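Long-range contact in putative HpcE protein (Mycolicibacterium smegmatis, PDB 6V77), which belongs to the fumarylacetoacetate hydrolase (FAH) family and binds a zinc ion, its precise function being unassigned: residues B[5-19]-B[52-65]. Sequence-based numbering, arbitrary orientation.
With SO4 (sulfate ion), chain P.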
loop_
_atom_site.group_PDB
_atom_site.type_symbol
_atom_site.label_atom_id
_atom_site.label_comp_id
_atom_site.label_asym_id
_atom_site.label_seq_id
_atom_site.Cartn_x
_atom_site.Cartn_y
_atom_site.Cartn_z
ATOM N N ASN B 5 5.162 -19.417 7.579
ATOM C CA ASN B 5 4.846 -18.557 8.713
ATOM C C ASN B 5 3.828 -19.309 9.568
ATOM O O ASN B 5 2.725 -19.593 9.105
ATOM C CB ASN B 5 4.295 -17.223 8.187
ATOM C CG ASN B 5 3.831 -16.286 9.287
ATOM O OD1 ASN B 5 4.026 -16.565 10.468
ATOM N ND2 ASN B 5 3.186 -15.175 8.900
ATOM N N LEU B 6 4.219 -19.695 10.780
ATOM C CA LEU B 6 3.339 -20.434 11.680
ATOM C C LEU B 6 3.126 -19.609 12.936
ATOM O O LEU B 6 4.089 -19.318 13.656
ATOM C CB LEU B 6 3.917 -21.808 12.036
ATOM C CG LEU B 6 4.039 -22.778 10.858
ATOM C CD1 LEU B 6 4.837 -24.010 11.296
ATOM C CD2 LEU B 6 2.646 -23.170 10.343
ATOM N N ASP B 7 1.865 -19.245 13.191
ATOM C CA ASP B 7 1.504 -18.389 14.320
ATOM C C ASP B 7 2.398 -17.150 14.381
ATOM O O ASP B 7 2.850 -16.738 15.450
ATOM C CB ASP B 7 1.560 -19.165 15.634
ATOM C CG ASP B 7 0.464 -20.195 15.746
ATOM O OD1 ASP B 7 -0.591 -20.036 15.082
ATOM O OD2 ASP B 7 0.646 -21.159 16.524
ATOM N N GLY B 8 2.662 -16.553 13.221
ATOM C CA GLY B 8 3.444 -15.325 13.160
ATOM C C GLY B 8 4.947 -15.476 13.236
ATOM O O GLY B 8 5.659 -14.456 13.154
ATOM N N ARG B 9 5.464 -16.694 13.382
ATOM C CA ARG B 9 6.900 -16.952 13.482
ATOM C C ARG B 9 7.388 -17.662 12.227
ATOM O O ARG B 9 6.810 -18.683 11.824
ATOM C CB ARG B 9 7.210 -17.826 14.696
ATOM C CG ARG B 9 6.794 -17.214 16.015
ATOM C CD ARG B 9 7.192 -18.116 17.160
ATOM N NE ARG B 9 8.641 -18.253 17.251
ATOM C CZ ARG B 9 9.417 -17.399 17.912
ATOM N NH1 ARG B 9 10.735 -17.582 17.957
ATOM N NH2 ARG B 9 8.875 -16.353 18.521
ATOM N N ILE B 10 8.453 -17.153 11.624
ATOM C CA ILE B 10 8.892 -17.726 10.353
ATOM C C ILE B 10 9.686 -18.998 10.616
ATOM O O ILE B 10 10.517 -19.063 11.534
ATOM C CB ILE B 10 9.677 -16.691 9.520
ATOM C CG1 ILE B 10 9.878 -17.201 8.087
ATOM C CG2 ILE B 10 11.024 -16.321 10.175
ATOM C CD1 ILE B 10 8.565 -17.401 7.272
ATOM N N HIS B 11 9.393 -20.035 9.833
ATOM C CA HIS B 11 10.033 -21.331 9.956
ATOM C C HIS B 11 10.651 -21.748 8.634
ATOM O O HIS B 11 10.153 -21.402 7.559
ATOM C CB HIS B 11 9.031 -22.429 10.359
ATOM C CG HIS B 11 8.626 -22.389 11.800
ATOM N ND1 HIS B 11 7.949 -21.328 12.355
ATOM C CD2 HIS B 11 8.777 -23.303 12.789
ATOM C CE1 HIS B 11 7.714 -21.578 13.632
ATOM N NE2 HIS B 11 8.210 -22.770 13.921
ATOM N N LEU B 12 11.715 -22.539 8.737
ATOM C CA LEU B 12 12.344 -23.178 7.595
ATOM C C LEU B 12 11.765 -24.578 7.454
ATOM O O LEU B 12 11.622 -25.292 8.451
ATOM C CB LEU B 12 13.867 -23.219 7.802
ATOM C CG LEU B 12 14.808 -23.676 6.688
ATOM C CD1 LEU B 12 14.663 -22.826 5.441
ATOM C CD2 LEU B 12 16.241 -23.634 7.194
ATOM N N VAL B 13 11.383 -24.946 6.232
ATOM C CA VAL B 13 10.927 -26.302 5.944
ATOM C C VAL B 13 12.154 -27.199 5.841
ATOM O O VAL B 13 13.042 -26.954 5.018
ATOM C CB VAL B 13 10.104 -26.351 4.650
ATOM C CG1 VAL B 13 9.919 -27.823 4.186
ATOM C CG2 VAL B 13 8.763 -25.655 4.841
ATOM N N THR B 14 12.217 -28.225 6.690
ATOM C CA THR B 14 13.342 -29.157 6.725
ATOM C C THR B 14 12.782 -30.569 6.665
ATOM O O THR B 14 12.242 -31.064 7.660
ATOM C CB THR B 14 14.183 -28.973 7.989
ATOM O OG1 THR B 14 13.392 -29.318 9.134
ATOM C CG2 THR B 14 14.660 -27.531 8.116
ATOM N N GLY B 15 12.907 -31.214 5.509
ATOM C CA GLY B 15 12.320 -32.536 5.358
ATOM C C GLY B 15 10.813 -32.464 5.468
ATOM O O GLY B 15 10.154 -31.642 4.818
ATOM N N ASP B 16 10.253 -33.330 6.308
ATOM C CA ASP B 16 8.811 -33.407 6.498
ATOM C C ASP B 16 8.311 -32.491 7.602
ATOM O O ASP B 16 7.096 -32.409 7.814
ATOM C CB ASP B 16 8.402 -34.849 6.803
ATOM C CG ASP B 16 9.031 -35.837 5.851
ATOM O OD1 ASP B 16 8.800 -35.713 4.629
ATOM O OD2 ASP B 16 9.779 -36.722 6.324
ATOM N N GLY B 17 9.208 -31.796 8.300
ATOM C CA GLY B 17 8.797 -30.904 9.368
ATOM C C GLY B 17 9.333 -29.490 9.213
ATOM O O GLY B 17 9.691 -29.078 8.102
ATOM N N VAL B 18 9.407 -28.733 10.308
ATOM C CA VAL B 18 9.859 -27.341 10.243
ATOM C C VAL B 18 10.775 -27.010 11.412
ATOM O O VAL B 18 10.819 -27.711 12.424
ATOM C CB VAL B 18 8.697 -26.316 10.223
ATOM C CG1 VAL B 18 7.931 -26.387 8.909
ATOM C CG2 VAL B 18 7.770 -26.515 11.423
ATOM N N VAL B 19 11.496 -25.900 11.258
ATOM C CA VAL B 19 12.426 -25.396 12.261
ATOM C C VAL B 19 12.175 -23.906 12.454
ATOM O O VAL B 19 12.151 -23.147 11.480
ATOM C CB VAL B 19 13.888 -25.644 11.848
ATOM C CG1 VAL B 19 14.823 -24.808 12.701
ATOM C CG2 VAL B 19 14.208 -27.147 11.962
ATOM N N LEU B 52 21.015 -27.250 12.356
ATOM C CA LEU B 52 19.637 -27.031 12.778
ATOM C C LEU B 52 19.191 -28.095 13.778
ATOM O O LEU B 52 19.704 -29.209 13.777
ATOM C CB LEU B 52 18.701 -27.051 11.569
ATOM C CG LEU B 52 18.964 -25.989 10.499
ATOM C CD1 LEU B 52 18.023 -26.193 9.329
ATOM C CD2 LEU B 52 18.831 -24.583 11.076
ATOM N N PRO B 53 18.233 -27.795 14.640
ATOM C CA PRO B 53 17.691 -28.847 15.506
ATOM C C PRO B 53 16.827 -29.816 14.710
ATOM O O PRO B 53 16.617 -29.623 13.507
ATOM C CB PRO B 53 16.872 -28.056 16.531
ATOM C CG PRO B 53 16.396 -26.882 15.769
ATOM C CD PRO B 53 17.550 -26.511 14.850
ATOM N N ALA B 54 16.327 -30.860 15.365
ATOM C CA ALA B 54 15.457 -31.811 14.695
ATOM C C ALA B 54 14.193 -31.094 14.217
ATOM O O ALA B 54 13.726 -30.157 14.864
ATOM C CB ALA B 54 15.093 -32.956 15.632
ATOM N N PRO B 55 13.637 -31.500 13.077
ATOM C CA PRO B 55 12.403 -30.866 12.598
ATOM C C PRO B 55 11.257 -31.136 13.553
ATOM O O PRO B 55 11.177 -32.199 14.176
ATOM C CB PRO B 55 12.148 -31.538 11.242
ATOM C CG PRO B 55 13.355 -32.343 10.936
ATOM C CD PRO B 55 14.072 -32.609 12.215
ATOM N N SER B 56 10.362 -30.162 13.659
ATOM C CA SER B 56 9.123 -30.303 14.405
ATOM C C SER B 56 7.936 -30.383 13.451
ATOM O O SER B 56 8.019 -29.998 12.282
ATOM C CB SER B 56 8.936 -29.131 15.372
ATOM O OG SER B 56 10.057 -29.005 16.222
ATOM N N ALA B 57 6.816 -30.879 13.969
ATOM C CA ALA B 57 5.592 -30.933 13.180
ATOM C C ALA B 57 5.043 -29.534 12.925
ATOM O O ALA B 57 5.119 -28.654 13.782
ATOM C CB ALA B 57 4.534 -31.774 13.897
ATOM N N ARG B 58 4.493 -29.330 11.731
ATOM C CA ARG B 58 3.814 -28.082 11.396
ATOM C C ARG B 58 2.570 -27.950 12.266
ATOM O O ARG B 58 1.636 -28.732 12.109
ATOM C CB ARG B 58 3.403 -28.082 9.925
ATOM C CG ARG B 58 4.392 -27.558 8.908
ATOM C CD ARG B 58 3.793 -27.763 7.516
ATOM N NE ARG B 58 4.733 -27.563 6.408
ATOM C CZ ARG B 58 5.711 -28.408 6.090
ATOM N NH1 ARG B 58 6.498 -28.154 5.053
ATOM N NH2 ARG B 58 5.928 -29.487 6.822
ATOM N N VAL B 59 2.534 -26.969 13.169
ATOM C CA VAL B 59 1.317 -26.699 13.931
ATOM C C VAL B 59 1.144 -25.194 14.044
ATOM O O VAL B 59 2.112 -24.436 13.996
ATOM C CB VAL B 59 1.311 -27.341 15.338
ATOM C CG1 VAL B 59 1.247 -28.869 15.244
ATOM C CG2 VAL B 59 2.506 -26.875 16.146
ATOM N N GLY B 60 -0.104 -24.770 14.176
ATOM C CA GLY B 60 -0.449 -23.366 14.274
ATOM C C GLY B 60 -1.103 -22.858 13.000
ATOM O O GLY B 60 -1.230 -23.563 11.996
ATOM N N THR B 61 -1.521 -21.597 13.071
ATOM C CA THR B 61 -2.091 -20.912 11.920
ATOM C C THR B 61 -1.011 -20.683 10.877
ATOM O O THR B 61 0.027 -20.100 11.185
ATOM C CB THR B 61 -2.667 -19.556 12.330
ATOM O OG1 THR B 61 -3.686 -19.729 13.323
ATOM C CG2 THR B 61 -3.251 -18.831 11.117
ATOM N N ILE B 62 -1.263 -21.102 9.638
ATOM C CA ILE B 62 -0.361 -20.761 8.542
ATOM C C ILE B 62 -0.670 -19.333 8.116
ATOM O O ILE B 62 -1.764 -19.046 7.620
ATOM C CB ILE B 62 -0.504 -21.734 7.360
ATOM C CG1 ILE B 62 -0.245 -23.185 7.791
ATOM C CG2 ILE B 62 0.431 -21.306 6.228
ATOM C CD1 ILE B 62 -0.274 -24.214 6.627
ATOM N N GLY B 63 0.288 -18.426 8.329
ATOM C CA GLY B 63 0.137 -17.050 7.904
ATOM C C GLY B 63 0.706 -16.827 6.520
ATOM O O GLY B 63 1.304 -17.713 5.907
ATOM N N SER B 64 0.511 -15.611 6.015
ATOM C CA SER B 64 1.186 -15.261 4.774
ATOM C C SER B 64 2.692 -15.340 4.983
ATOM O O SER B 64 3.198 -14.923 6.037
ATOM C CB SER B 64 0.818 -13.851 4.315
ATOM O OG SER B 64 1.731 -13.439 3.306
ATOM N N PRO B 65 3.448 -15.861 4.009
ATOM C CA PRO B 65 4.911 -15.817 4.137
ATOM C C PRO B 65 5.463 -14.396 4.119
ATOM O O PRO B 65 6.603 -14.188 4.548
ATOM C CB PRO B 65 5.407 -16.641 2.936
ATOM C CG PRO B 65 4.253 -16.649 1.963
ATOM C CD PRO B 65 2.987 -16.528 2.776
HETATM S S SO4 P . 11.893 -14.671 20.221
HETATM O O1 SO4 P . 12.346 -16.005 19.826
HETATM O O2 SO4 P . 10.462 -14.707 20.503
HETATM O O3 SO4 P . 12.150 -13.708 19.155
HETATM O O4 SO4 P . 12.627 -14.257 21.414
HETATM O O HOH W 1 3.631 -19.021 5.223
HETATM O O HOH W 2 -2.538 -17.970 15.822
HETATM O O HOH W 3 3.388 -23.129 15.843
HETATM O O HOH W 4 0.767 -17.314 11.240
HETATM O O HOH W 5 7.852 -30.901 4.623
#
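N5, D7 and V18 take the backbone bonds by which the extended segment 52-65 is held along a three-stranded antiparallel meander of the N-terminal region, two successive hairpins that share strand 9-14, with a type I' turn from L6 to R9 and a type II' turn from T14 to G17. The tight part is built on buried N5, L6, V18 and V19. The CG of N5 lies anti to the backbone N (chi1 176°), which sends ND2 to S64 O at 2.9 Å, with the acceptor almost in the amide plane. Next to it L6 pairs with I62 as an antiparallel non-hydrogen-bonded pair; the two side chains run side by side, L6 CD2 3.9 Å from I62 CG1, while L6 CD1 sits over one face of the H11 ring. At the other end V18 and S56 exchange two backbone bonds, S56 N to V18 O being nearly straight (178°). V19 CG1 rests on P53 CD, and L52 CD1 reaches both L12 CD2 and T14 CG2. T14 OG1, buried here against the P55 ring, has no polar partner in the model. In one of its two modelled conformers, R58 lays its guanidinium against V18 CG1, and NH1 forms a salt bridge with E182 on strand 177-185.

The solvent side is the turn at D7. Water 2 lies between D7 OD1 and T61 OG1; water 3, bonded to V59 O on the facing segment, makes a weak bond to D7 OD2. D7 N gives its hydrogen to T61 O, and T61 N returns one to D7 OD1 at 2.7 Å, meeting it from above the carboxylate plane.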